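Local coordinates for protein carboxypeptidase 1 (Deinococcus radiodurans str. R1, PDB 5GIV) that probably removes amino acids one at a time from the C-terminus of peptides, with broad specificity except for proline, as a zinc-dependent M32 metallocarboxypeptidase, at residues Tyr116-Glu121 against Gly129-Tyr134; Ile362-Leu367 against Asp383-Ala388; Gly425-Ala430 against Leu484-Tyr489; Gln431-Ala436 against Ser453-Trp458. All coordinates share one frame; numbering follows the deposited sequence.

Contact 1 of 4, residues Tyr116-Glu121 against Gly129-Tyr134; sequences YSAWTE and GRMVPY
An antiparallel helical hairpin, helices 102-122 and 128-147 of the largely helical M32 fold, closes here just beside its turn, with the short segment axes 10.0 Å apart and their N-to-C directions 166° apart. Ala118 lies at the centre of the contact: its CB points at the partner and is met by three side chains. Met131, with chi1 near -57° and further bends at chi2 and chi3, curls so that SD rests 3.8 Å from Ala118 C while CE reaches the start of the next residue, 3.8 Å from Trp119 N. Tyr134 brings its ring against the same methyl, an off-centre CH-pi contact with Ala118 CB 4.2 Å from the ring centroid. The Trp119 indole turns away from this helix, stacks with Tyr411 and donates NE1 to Leu405 O, so of the Trp119 side chain CB alone takes part, against Met131 CE. Toward the exposed edge, Arg130 runs extended from CG to NE and lays one guanidinium face over Ala118. Its end-on grip then falls on a single oxygen of Glu121, in a salt bridge whose two planes are 61° apart. An alanine in place of Arg130 would remove both donors to Glu121 and the guanidinium lying over Ala118, and would probably loosen the outer edge of the hairpin. Both nitrogens keep the acceptor close to the guanidinium plane: NH1 lies 3.2 Å from Glu121 OE2 on its anti lone pair, whereas NH2, 3.1 Å from Glu121 OE2, comes from above the carboxylate plane.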
loop_
_atom_site.group_PDB
_atom_site.type_symbol
_atom_site.label_atom_id
_atom_site.label_comp_id
_atom_site.label_asym_id
_atom_site.label_seq_id
_atom_site.Cartn_x
_atom_site.Cartn_y
_atom_site.Cartn_z
ATOM N N TYR A 116 15.525 -15.977 7.174
ATOM C CA TYR A 116 14.642 -15.873 6.023
ATOM C C TYR A 116 15.385 -15.347 4.800
ATOM O O TYR A 116 15.283 -15.914 3.704
ATOM C CB TYR A 116 13.440 -14.989 6.354
ATOM C CG TYR A 116 12.620 -14.679 5.130
ATOM C CD1 TYR A 116 11.770 -15.631 4.580
ATOM C CD2 TYR A 116 12.715 -13.442 4.505
ATOM C CE1 TYR A 116 11.027 -15.357 3.456
ATOM C CE2 TYR A 116 11.974 -13.157 3.375
ATOM C CZ TYR A 116 11.131 -14.120 2.854
ATOM O OH TYR A 116 10.393 -13.844 1.728
ATOM N N SER A 117 16.134 -14.254 4.961
ATOM C CA SER A 117 16.856 -13.695 3.818
ATOM C C SER A 117 17.839 -14.705 3.236
ATOM O O SER A 117 17.918 -14.875 2.013
ATOM C CB SER A 117 17.557 -12.399 4.213
ATOM O OG SER A 117 16.592 -11.398 4.488
ATOM N N ALA A 118 18.605 -15.382 4.097
ATOM C CA ALA A 118 19.515 -16.411 3.602
ATOM C C ALA A 118 18.755 -17.541 2.897
ATOM O O ALA A 118 19.257 -18.120 1.924
ATOM C CB ALA A 118 20.370 -16.961 4.750
ATOM N N TRP A 119 17.543 -17.859 3.366
ATOM C CA TRP A 119 16.772 -18.938 2.754
ATOM C C TRP A 119 16.317 -18.570 1.344
ATOM O O TRP A 119 16.302 -19.426 0.445
ATOM C CB TRP A 119 15.574 -19.290 3.639
ATOM C CG TRP A 119 14.598 -20.252 3.018
ATOM C CD1 TRP A 119 14.702 -21.615 2.963
ATOM C CD2 TRP A 119 13.369 -19.918 2.363
ATOM N NE1 TRP A 119 13.613 -22.148 2.319
ATOM C CE2 TRP A 119 12.776 -21.129 1.943
ATOM C CE3 TRP A 119 12.710 -18.714 2.094
ATOM C CZ2 TRP A 119 11.553 -21.170 1.268
ATOM C CZ3 TRP A 119 11.490 -18.754 1.425
ATOM C CH2 TRP A 119 10.926 -19.977 1.017
ATOM N N THR A 120 15.914 -17.315 1.132
ATOM C CA THR A 120 15.478 -16.904 -0.201
ATOM C C THR A 120 16.572 -17.100 -1.239
ATOM O O THR A 120 16.267 -17.208 -2.430
ATOM C CB THR A 120 15.021 -15.447 -0.194
ATOM O OG1 THR A 120 16.126 -14.613 0.175
ATOM C CG2 THR A 120 13.896 -15.260 0.808
ATOM N N GLU A 121 17.830 -17.184 -0.812
ATOM C CA GLU A 121 18.936 -17.478 -1.711
ATOM C C GLU A 121 19.343 -18.942 -1.671
ATOM O O GLU A 121 19.650 -19.525 -2.719
ATOM C CB GLU A 121 20.154 -16.615 -1.364
ATOM C CG GLU A 121 19.873 -15.125 -1.206
ATOM C CD GLU A 121 21.123 -14.340 -0.810
ATOM O OE1 GLU A 121 21.067 -13.089 -0.804
ATOM O OE2 GLU A 121 22.147 -14.978 -0.465
ATOM N N GLY A 129 23.297 -26.934 3.417
ATOM C CA GLY A 129 24.399 -26.790 4.353
ATOM C C GLY A 129 24.556 -25.374 4.875
ATOM O O GLY A 129 24.965 -25.171 6.019
ATOM N N ARG A 130 24.209 -24.378 4.065
ATOM C CA ARG A 130 24.285 -23.002 4.543
ATOM C C ARG A 130 23.225 -22.706 5.596
ATOM O O ARG A 130 23.480 -21.927 6.524
ATOM C CB ARG A 130 24.149 -22.031 3.370
ATOM C CG ARG A 130 24.079 -20.557 3.754
ATOM C CD ARG A 130 23.859 -19.710 2.513
ATOM N NE ARG A 130 23.677 -18.285 2.786
ATOM C CZ ARG A 130 23.350 -17.390 1.852
ATOM N NH1 ARG A 130 23.168 -17.775 0.591
ATOM N NH2 ARG A 130 23.188 -16.114 2.176
ATOM N N MET A 131 22.035 -23.312 5.482
ATOM C CA MET A 131 20.968 -23.021 6.426
ATOM C C MET A 131 21.107 -23.780 7.741
ATOM O O MET A 131 20.463 -23.401 8.728
ATOM C CB MET A 131 19.608 -23.336 5.799
ATOM C CG MET A 131 19.341 -22.594 4.507
ATOM S SD MET A 131 19.698 -20.831 4.620
ATOM C CE MET A 131 18.665 -20.325 5.997
ATOM N N VAL A 132 21.924 -24.838 7.786
ATOM C CA VAL A 132 22.025 -25.645 9.005
ATOM C C VAL A 132 22.311 -24.786 10.233
ATOM O O VAL A 132 21.591 -24.919 11.232
ATOM C CB VAL A 132 23.047 -26.772 8.818
ATOM C CG1 VAL A 132 23.349 -27.419 10.154
ATOM C CG2 VAL A 132 22.522 -27.812 7.839
ATOM N N PRO A 133 23.323 -23.912 10.238
ATOM C CA PRO A 133 23.526 -23.052 11.421
ATOM C C PRO A 133 22.329 -22.175 11.761
ATOM O O PRO A 133 22.018 -22.010 12.946
ATOM C CB PRO A 133 24.768 -22.227 11.046
ATOM C CG PRO A 133 24.898 -22.361 9.561
ATOM C CD PRO A 133 24.381 -23.723 9.230
ATOM N N TYR A 134 21.653 -21.596 10.764
ATOM C CA TYR A 134 20.453 -20.807 11.052
ATOM C C TYR A 134 19.380 -21.654 11.727
ATOM O O TYR A 134 18.730 -21.207 12.681
ATOM C CB TYR A 134 19.892 -20.192 9.773
ATOM C CG TYR A 134 20.701 -19.056 9.192
ATOM C CD1 TYR A 134 20.471 -17.751 9.582
ATOM C CD2 TYR A 134 21.678 -19.291 8.236
ATOM C CE1 TYR A 134 21.193 -16.702 9.036
ATOM C CE2 TYR A 134 22.413 -18.253 7.690
ATOM C CZ TYR A 134 22.165 -16.958 8.093
ATOM O OH TYR A 134 22.891 -15.912 7.553
#

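Contact 2 of 4, residues Ile362-Leu367 against Asp383-Ala388; sequences ITRFEL and DAWHAA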
loop_
_atom_site.group_PDB
_atom_site.type_symbol
_atom_site.label_atom_id
_atom_site.label_comp_id
_atom_site.label_asym_id
_atom_site.label_seq_id
_atom_site.Cartn_x
_atom_site.Cartn_y
_atom_site.Cartn_z
ATOM N N ILE A 362 1.836 -34.244 8.454
ATOM C CA ILE A 362 2.328 -35.258 9.383
ATOM C C ILE A 362 3.842 -35.371 9.293
ATOM O O ILE A 362 4.540 -35.438 10.311
ATOM C CB ILE A 362 1.653 -36.613 9.114
ATOM C CG1 ILE A 362 0.144 -36.509 9.346
ATOM C CG2 ILE A 362 2.309 -37.707 9.961
ATOM C CD1 ILE A 362 -0.619 -37.749 8.960
ATOM N N THR A 363 4.373 -35.425 8.072
ATOM C CA THR A 363 5.821 -35.469 7.911
ATOM C C THR A 363 6.501 -34.353 8.699
ATOM O O THR A 363 7.402 -34.605 9.504
ATOM C CB THR A 363 6.178 -35.367 6.430
ATOM O OG1 THR A 363 5.595 -36.474 5.738
ATOM C CG2 THR A 363 7.699 -35.377 6.238
ATOM N N ARG A 364 6.068 -33.106 8.480
ATOM C CA ARG A 364 6.711 -31.967 9.127
ATOM C C ARG A 364 6.538 -32.009 10.643
ATOM O O ARG A 364 7.494 -31.774 11.394
ATOM C CB ARG A 364 6.142 -30.669 8.564
ATOM C CG ARG A 364 6.527 -30.407 7.131
ATOM C CD ARG A 364 5.441 -29.652 6.370
ATOM N NE ARG A 364 5.914 -29.242 5.049
ATOM C CZ ARG A 364 6.069 -30.072 4.019
ATOM N NH1 ARG A 364 5.800 -31.367 4.154
ATOM N NH2 ARG A 364 6.518 -29.607 2.858
ATOM N N PHE A 365 5.325 -32.315 11.113
ATOM C CA PHE A 365 5.069 -32.344 12.549
ATOM C C PHE A 365 5.987 -33.341 13.247
ATOM O O PHE A 365 6.576 -33.036 14.291
ATOM C CB PHE A 365 3.600 -32.681 12.791
ATOM C CG PHE A 365 3.205 -32.749 14.239
ATOM C CD1 PHE A 365 2.872 -31.606 14.930
ATOM C CD2 PHE A 365 3.135 -33.965 14.898
ATOM C CE1 PHE A 365 2.487 -31.668 16.253
ATOM C CE2 PHE A 365 2.744 -34.035 16.228
ATOM C CZ PHE A 365 2.423 -32.889 16.904
ATOM N N GLU A 366 6.130 -34.541 12.678
ATOM C CA GLU A 366 6.945 -35.565 13.321
ATOM C C GLU A 366 8.423 -35.190 13.327
ATOM O O GLU A 366 9.138 -35.519 14.282
ATOM C CB GLU A 366 6.711 -36.915 12.641
ATOM C CG GLU A 366 5.345 -37.519 12.992
ATOM C CD GLU A 366 5.049 -38.833 12.287
ATOM O OE1 GLU A 366 5.852 -39.258 11.418
ATOM O OE2 GLU A 366 3.990 -39.437 12.584
ATOM N N LEU A 367 8.892 -34.470 12.301
ATOM C CA LEU A 367 10.263 -33.972 12.318
ATOM C C LEU A 367 10.430 -32.894 13.379
ATOM O O LEU A 367 11.483 -32.803 14.022
ATOM C CB LEU A 367 10.650 -33.434 10.935
ATOM C CG LEU A 367 10.756 -34.456 9.795
ATOM C CD1 LEU A 367 10.775 -33.765 8.437
ATOM C CD2 LEU A 367 12.001 -35.332 9.958
ATOM N N ASP A 383 18.348 -35.205 5.344
ATOM C CA ASP A 383 18.234 -36.642 5.118
ATOM C C ASP A 383 16.969 -37.214 5.752
ATOM O O ASP A 383 16.287 -38.041 5.138
ATOM C CB ASP A 383 19.488 -37.343 5.635
ATOM C CG ASP A 383 20.747 -36.887 4.903
ATOM O OD1 ASP A 383 20.688 -36.742 3.660
ATOM O OD2 ASP A 383 21.786 -36.639 5.563
ATOM N N ALA A 384 16.645 -36.803 6.983
ATOM C CA ALA A 384 15.434 -37.309 7.630
ATOM C C ALA A 384 14.183 -36.901 6.860
ATOM O O ALA A 384 13.221 -37.676 6.770
ATOM C CB ALA A 384 15.358 -36.815 9.073
ATOM N N TRP A 385 14.187 -35.688 6.293
ATOM C CA TRP A 385 13.065 -35.217 5.487
ATOM C C TRP A 385 12.838 -36.127 4.285
ATOM O O TRP A 385 11.716 -36.599 4.052
ATOM C CB TRP A 385 13.319 -33.770 5.043
ATOM C CG TRP A 385 12.214 -33.150 4.190
ATOM C CD1 TRP A 385 11.885 -33.481 2.904
ATOM C CD2 TRP A 385 11.350 -32.059 4.555
ATOM N NE1 TRP A 385 10.855 -32.683 2.459
ATOM C CE2 TRP A 385 10.509 -31.803 3.453
ATOM C CE3 TRP A 385 11.201 -31.283 5.708
ATOM C CZ2 TRP A 385 9.532 -30.811 3.473
ATOM C CZ3 TRP A 385 10.229 -30.299 5.729
ATOM C CH2 TRP A 385 9.407 -30.072 4.620
ATOM N N HIS A 386 13.891 -36.380 3.500
ATOM C CA HIS A 386 13.771 -37.276 2.351
ATOM C C HIS A 386 13.317 -38.668 2.775
ATOM O O HIS A 386 12.466 -39.282 2.120
ATOM C CB HIS A 386 15.104 -37.362 1.600
ATOM C CG HIS A 386 15.469 -36.114 0.851
ATOM N ND1 HIS A 386 14.559 -35.402 0.097
ATOM C CD2 HIS A 386 16.650 -35.457 0.732
ATOM C CE1 HIS A 386 15.162 -34.358 -0.446
ATOM N NE2 HIS A 386 16.430 -34.368 -0.077
ATOM N N ALA A 387 13.872 -39.186 3.871
ATOM C CA ALA A 387 13.457 -40.502 4.345
ATOM C C ALA A 387 11.976 -40.513 4.703
ATOM O O ALA A 387 11.259 -41.469 4.383
ATOM C CB ALA A 387 14.310 -40.918 5.544
ATOM N N ALA A 388 11.498 -39.458 5.364
ATOM C CA ALA A 388 10.086 -39.395 5.731
ATOM C C ALA A 388 9.191 -39.225 4.505
ATOM O O ALA A 388 8.055 -39.709 4.503
ATOM C CB ALA A 388 9.849 -38.269 6.733
#
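Arg364 and Trp385 cross obliquely, guanidinium and indole planes 66° apart, so that the rim of the six-membered ring pokes at the flat of the arginine rather than stacking on it. Trp385 CH2 stands over the centre of the guanidinium, 3.4 Å from Arg364 CZ, and seen from the indole Arg364 NH2 lies at the ring edge, 3.3 Å from Trp385 CZ2. The bend at chi2 of Arg364 (148°) carries the group there, and its polar ends are held by a salt bridge to Asp407 and by bonds to Tyr389 OH and His360 O, while Phe419 adds a cation-pi contact. These partners are likely to fix the rotation of the guanidinium. The setting is a buried helix-helix packing in the M32 peptidase fold: helices 357-372 and 381-393 follow one another and run roughly antiparallel, their segments at 141°. Leu367 meets Trp385 at about a right angle and divides its branches, CD1 lying 3.7 Å from Trp385 CE3 and CD2 lying 3.8 Å from Ala384 CB. One end of the contact is plain methyl packing, Thr363 CG2 against Ala388 CB at 3.6 Å, with the threonine hydroxyl turned to Leu359 O and Asn392.

Contact 3 of 4, residues Gly425-Ala430 against Leu484-Tyr489; sequences GNVLSA and LTAGPY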
loop_
_atom_site.group_PDB
_atom_site.type_symbol
_atom_site.label_atom_id
_atom_site.label_comp_id
_atom_site.label_asym_id
_atom_site.label_seq_id
_atom_site.Cartn_x
_atom_site.Cartn_y
_atom_site.Cartn_z
ATOM N N GLY A 425 -7.553 -27.519 10.030
ATOM C CA GLY A 425 -8.490 -26.814 9.170
ATOM C C GLY A 425 -9.194 -27.742 8.200
ATOM O O GLY A 425 -10.394 -27.607 7.954
ATOM N N ASN A 426 -8.460 -28.700 7.636
ATOM C CA ASN A 426 -9.085 -29.659 6.734
ATOM C C ASN A 426 -10.193 -30.428 7.451
ATOM O O ASN A 426 -11.292 -30.620 6.909
ATOM C CB ASN A 426 -8.042 -30.629 6.181
ATOM C CG ASN A 426 -7.245 -30.047 5.035
ATOM O OD1 ASN A 426 -7.728 -29.190 4.288
ATOM N ND2 ASN A 426 -6.022 -30.545 4.864
ATOM N N VAL A 427 -9.907 -30.900 8.667
ATOM C CA VAL A 427 -10.901 -31.655 9.422
ATOM C C VAL A 427 -12.121 -30.785 9.699
ATOM O O VAL A 427 -13.261 -31.152 9.380
ATOM C CB VAL A 427 -10.281 -32.190 10.725
ATOM C CG1 VAL A 427 -11.323 -32.897 11.561
ATOM C CG2 VAL A 427 -9.111 -33.115 10.423
ATOM N N LEU A 428 -11.892 -29.596 10.261
ATOM C CA LEU A 428 -12.998 -28.747 10.684
ATOM C C LEU A 428 -13.830 -28.249 9.509
ATOM O O LEU A 428 -15.021 -27.965 9.680
ATOM C CB LEU A 428 -12.464 -27.571 11.499
ATOM C CG LEU A 428 -11.995 -27.896 12.915
ATOM C CD1 LEU A 428 -11.473 -26.650 13.605
ATOM C CD2 LEU A 428 -13.136 -28.509 13.725
ATOM N N SER A 429 -13.244 -28.159 8.312
ATOM C CA SER A 429 -13.992 -27.653 7.163
ATOM C C SER A 429 -15.245 -28.487 6.908
ATOM O O SER A 429 -16.336 -27.939 6.711
ATOM C CB SER A 429 -13.101 -27.615 5.917
ATOM O OG SER A 429 -12.755 -28.913 5.468
ATOM N N ALA A 430 -15.106 -29.818 6.907
ATOM C CA ALA A 430 -16.262 -30.691 6.697
ATOM C C ALA A 430 -17.198 -30.705 7.902
ATOM O O ALA A 430 -18.416 -30.845 7.737
ATOM C CB ALA A 430 -15.805 -32.112 6.373
ATOM N N LEU A 484 -14.025 -31.396 18.129
ATOM C CA LEU A 484 -13.322 -31.740 16.903
ATOM C C LEU A 484 -13.376 -33.241 16.649
ATOM O O LEU A 484 -13.059 -34.042 17.530
ATOM C CB LEU A 484 -11.872 -31.258 16.994
ATOM C CG LEU A 484 -10.887 -31.632 15.886
ATOM C CD1 LEU A 484 -11.352 -31.090 14.556
ATOM C CD2 LEU A 484 -9.505 -31.069 16.216
ATOM N N THR A 485 -13.821 -33.621 15.452
ATOM C CA THR A 485 -13.843 -35.023 15.066
ATOM C C THR A 485 -13.574 -35.147 13.574
ATOM O O THR A 485 -14.099 -34.370 12.776
ATOM C CB THR A 485 -15.181 -35.697 15.417
ATOM O OG1 THR A 485 -15.269 -36.970 14.756
ATOM C CG2 THR A 485 -16.351 -34.833 14.993
ATOM N N ALA A 486 -12.789 -36.154 13.203
ATOM C CA ALA A 486 -12.506 -36.436 11.803
ATOM C C ALA A 486 -13.652 -37.146 11.105
ATOM O O ALA A 486 -13.570 -37.380 9.895
ATOM C CB ALA A 486 -11.251 -37.300 11.676
ATOM N N GLY A 487 -14.718 -37.475 11.829
ATOM C CA GLY A 487 -15.806 -38.230 11.266
ATOM C C GLY A 487 -16.362 -37.593 10.014
ATOM O O GLY A 487 -16.314 -38.169 8.927
ATOM N N PRO A 488 -16.912 -36.384 10.149
ATOM C CA PRO A 488 -17.509 -35.730 8.971
ATOM C C PRO A 488 -16.519 -35.574 7.832
ATOM O O PRO A 488 -16.889 -35.715 6.658
ATOM C CB PRO A 488 -17.982 -34.375 9.526
ATOM C CG PRO A 488 -18.133 -34.607 11.009
ATOM C CD PRO A 488 -17.057 -35.579 11.374
ATOM N N TYR A 489 -15.256 -35.302 8.167
ATOM C CA TYR A 489 -14.208 -35.159 7.163
ATOM C C TYR A 489 -13.989 -36.455 6.396
ATOM O O TYR A 489 -13.968 -36.457 5.162
ATOM C CB TYR A 489 -12.918 -34.695 7.844
ATOM C CG TYR A 489 -11.722 -34.486 6.939
ATOM C CD1 TYR A 489 -11.782 -33.609 5.858
ATOM C CD2 TYR A 489 -10.501 -35.100 7.218
ATOM C CE1 TYR A 489 -10.677 -33.398 5.047
ATOM C CE2 TYR A 489 -9.391 -34.891 6.419
ATOM C CZ TYR A 489 -9.482 -34.034 5.337
ATOM O OH TYR A 489 -8.382 -33.815 4.547
HETATM O O HOH W 1 -14.701 -33.613 10.369
#
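With chi1 at -180°, Tyr489 holds CG anti to its backbone N, and this swings the ring across helix 420-439; Val427, with CG1 anti to its own N (176°), sends that methyl toward the loop before the tyrosine. The ring lies over the backbone: Val427 CA sits above one face in a CH-pi contact, 4.2 Å from the centroid, and Asn426 O is 3.2 Å from Tyr489 CD1. The Asn426 amide runs alongside, its plane 6° from the ring; Asn426 ND2 and Tyr489 OH both bond Asn358. Ala430 CB closes the ring edge and packs 3.5 Å from Tyr489 CA. Val427 CG1 meets Leu484 CD1 at 3.5 Å, and the same CD1 touches Leu428 CD2. One water ties the backbones, donating to Val427 O and to Thr485 O, 2.6 Å away, and accepting from Tyr489 N. Helix 487-501 starts here with a capping bond, Gly487 N lying 3.0 Å from Thr485 OG1. In the M32 fold this junction lies close to the zinc site, the Asn426 side chain being about 5 Å from that of the zinc ligand Glu296. Helix 292-306, which carries Glu296, packs on Asn426, Leu428 and Ser429, while helix 169-193 meets Val427, Ala486 and Tyr489.

Contact 4 of 4, residues Gln431-Ala436 against Ser453-Trp458; sequences QFYAAA and SRLHGW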
loop_
_atom_site.group_PDB
_atom_site.type_symbol
_atom_site.label_atom_id
_atom_site.label_comp_id
_atom_site.label_asym_id
_atom_site.label_seq_id
_atom_site.Cartn_x
_atom_site.Cartn_y
_atom_site.Cartn_z
ATOM N N GLN A 431 -16.650 -30.596 9.115
ATOM C CA GLN A 431 -17.486 -30.569 10.310
ATOM C C GLN A 431 -18.362 -29.324 10.324
ATOM O O GLN A 431 -19.568 -29.404 10.580
ATOM C CB GLN A 431 -16.605 -30.648 11.561
ATOM C CG GLN A 431 -17.344 -30.696 12.900
ATOM C CD GLN A 431 -16.424 -31.101 14.064
ATOM O OE1 GLN A 431 -15.335 -31.629 13.847
ATOM N NE2 GLN A 431 -16.866 -30.844 15.300
ATOM N N PHE A 432 -17.774 -28.157 10.040
ATOM C CA PHE A 432 -18.581 -26.945 9.942
ATOM C C PHE A 432 -19.573 -27.042 8.795
ATOM O O PHE A 432 -20.737 -26.654 8.933
ATOM C CB PHE A 432 -17.692 -25.715 9.752
ATOM C CG PHE A 432 -17.066 -25.227 11.014
ATOM C CD1 PHE A 432 -17.859 -24.868 12.096
ATOM C CD2 PHE A 432 -15.692 -25.116 11.124
ATOM C CE1 PHE A 432 -17.291 -24.418 13.264
ATOM C CE2 PHE A 432 -15.115 -24.661 12.295
ATOM C CZ PHE A 432 -15.911 -24.315 13.367
ATOM N N TYR A 433 -19.136 -27.576 7.662
ATOM C CA TYR A 433 -20.002 -27.598 6.495
ATOM C C TYR A 433 -21.232 -28.462 6.738
ATOM O O TYR A 433 -22.352 -28.054 6.413
ATOM C CB TYR A 433 -19.220 -28.097 5.293
ATOM C CG TYR A 433 -20.006 -28.099 4.020
ATOM C CD1 TYR A 433 -20.095 -26.955 3.244
ATOM C CD2 TYR A 433 -20.664 -29.252 3.587
ATOM C CE1 TYR A 433 -20.809 -26.953 2.059
ATOM C CE2 TYR A 433 -21.386 -29.257 2.406
ATOM C CZ TYR A 433 -21.452 -28.105 1.646
ATOM O OH TYR A 433 -22.161 -28.101 0.470
ATOM N N ALA A 434 -21.040 -29.652 7.326
ATOM C CA ALA A 434 -22.157 -30.559 7.579
ATOM C C ALA A 434 -23.163 -29.938 8.537
ATOM O O ALA A 434 -24.377 -30.136 8.394
ATOM C CB ALA A 434 -21.649 -31.891 8.126
ATOM N N ALA A 435 -22.677 -29.210 9.544
ATOM C CA ALA A 435 -23.593 -28.497 10.424
ATOM C C ALA A 435 -24.401 -27.472 9.641
ATOM O O ALA A 435 -25.590 -27.271 9.916
ATOM C CB ALA A 435 -22.826 -27.831 11.565
ATOM N N ALA A 436 -23.777 -26.814 8.657
ATOM C CA ALA A 436 -24.495 -25.838 7.840
ATOM C C ALA A 436 -25.566 -26.499 6.974
ATOM O O ALA A 436 -26.652 -25.933 6.787
ATOM C CB ALA A 436 -23.519 -25.052 6.968
ATOM N N SER A 453 -25.958 -17.538 0.111
ATOM C CA SER A 453 -26.339 -16.751 1.272
ATOM C C SER A 453 -26.710 -17.617 2.469
ATOM O O SER A 453 -26.461 -17.218 3.616
ATOM C CB SER A 453 -27.476 -15.814 0.881
ATOM O OG SER A 453 -28.531 -16.544 0.299
ATOM N N ARG A 454 -27.287 -18.798 2.237
ATOM C CA ARG A 454 -27.644 -19.661 3.357
ATOM C C ARG A 454 -26.406 -20.277 3.997
ATOM O O ARG A 454 -26.308 -20.360 5.228
ATOM C CB ARG A 454 -28.615 -20.748 2.905
ATOM C CG ARG A 454 -29.924 -20.206 2.374
ATOM C CD ARG A 454 -31.049 -21.209 2.577
ATOM N NE ARG A 454 -30.831 -22.460 1.863
ATOM C CZ ARG A 454 -31.460 -23.593 2.157
ATOM N NH1 ARG A 454 -32.321 -23.629 3.171
ATOM N NH2 ARG A 454 -31.216 -24.693 1.458
ATOM N N LEU A 455 -25.451 -20.718 3.182
ATOM C CA LEU A 455 -24.214 -21.248 3.742
ATOM C C LEU A 455 -23.412 -20.143 4.421
ATOM O O LEU A 455 -23.004 -20.276 5.581
ATOM C CB LEU A 455 -23.400 -21.937 2.644
ATOM C CG LEU A 455 -21.971 -22.341 3.010
ATOM C CD1 LEU A 455 -21.943 -23.366 4.148
ATOM C CD2 LEU A 455 -21.246 -22.882 1.779
ATOM N N HIS A 456 -23.211 -19.028 3.724
ATOM C CA HIS A 456 -22.474 -17.910 4.305
ATOM C C HIS A 456 -23.188 -17.352 5.532
ATOM O O HIS A 456 -22.551 -17.080 6.559
ATOM C CB HIS A 456 -22.257 -16.835 3.238
ATOM C CG HIS A 456 -21.434 -15.675 3.693
ATOM N ND1 HIS A 456 -21.980 -14.446 3.978
ATOM C CD2 HIS A 456 -20.110 -15.565 3.952
ATOM C CE1 HIS A 456 -21.026 -13.618 4.367
ATOM N NE2 HIS A 456 -19.882 -14.276 4.366
ATOM N N GLY A 457 -24.515 -17.202 5.455
ATOM C CA GLY A 457 -25.259 -16.713 6.606
ATOM C C GLY A 457 -25.084 -17.606 7.819
ATOM O O GLY A 457 -24.824 -17.126 8.926
ATOM N N TRP A 458 -25.172 -18.921 7.618
ATOM C CA TRP A 458 -24.966 -19.843 8.726
ATOM C C TRP A 458 -23.567 -19.684 9.319
ATOM O O TRP A 458 -23.402 -19.610 10.540
ATOM C CB TRP A 458 -25.188 -21.283 8.250
ATOM C CG TRP A 458 -25.223 -22.264 9.388
ATOM C CD1 TRP A 458 -26.332 -22.695 10.068
ATOM C CD2 TRP A 458 -24.104 -22.928 9.987
ATOM N NE1 TRP A 458 -25.970 -23.581 11.050
ATOM C CE2 TRP A 458 -24.610 -23.744 11.026
ATOM C CE3 TRP A 458 -22.721 -22.920 9.742
ATOM C CZ2 TRP A 458 -23.788 -24.544 11.816
ATOM C CZ3 TRP A 458 -21.901 -23.715 10.528
ATOM C CH2 TRP A 458 -22.436 -24.516 11.554
#
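Tight packing here belongs to one indole lying on one turn of helix. Trp458, with CG anti to its backbone N (chi1 -170°), spreads a face over the Ala435-Ala436 backbone. Ala436 CA stands over the ring system, 3.8 Å from the centroid of the five-membered ring and 17° off its normal, in a CH-pi contact. The Ala435 methyl reaches the far end of the indole, CB lying 3.3 Å from Trp458 CH2, and Phe432 O approaches the same end, 3.5 Å from Trp458 CZ3. Ala436 CB is shared, 3.6 Å from Trp458 CE3 and 3.6 Å from Leu455 CD1, so it fills the angle between the two side chains. The contact packs helix 420-439 against helix 453-464 in the all-helical part of the M32 fold, the segment axes 10.1 Å apart and crossing at 117°. An alanine in place of Trp458 would strip the indole from the Ala435-Ala436 surface and would probably leave the two helices poorly joined, since Leu455 alone would still reach across. Between the two helices the looser part is the partly exposed Tyr433 flank. Its ring, which also packs on Leu305 and Phe447, crosses Leu455 at about a right angle, and the leucine meets it at the edge, CD2 lying 4.1 Å from Tyr433 CE1. Phe432 is similarly slack toward the indole, with CD1 4.5 Å from Trp458 CZ3, and its ring turns instead to helices 292-306 and 472-480. Leu455 also touches Val306, Leu443 and Phe447.

In the fold
From the N terminus, contact 1 comes first, closing the short turn between helices 102-122 and 128-147. Contact 2 then closes the link between helices 357-372 and 381-393, on the same side of the chain's centre but without touching contact 1. Helix 420-439 follows and serves two contacts. Contact 4 ties its later part to helix 453-464, and this loop is nested inside the longer one that contact 3 closes by bringing the start of helix 487-501 back to the same helix. The pair meets through Gln431 OE1, which probably accepts from Thr485 N. Contacts 1 and 4 lie on opposite sides of the chain's centre, their own centres about 43 Å apart.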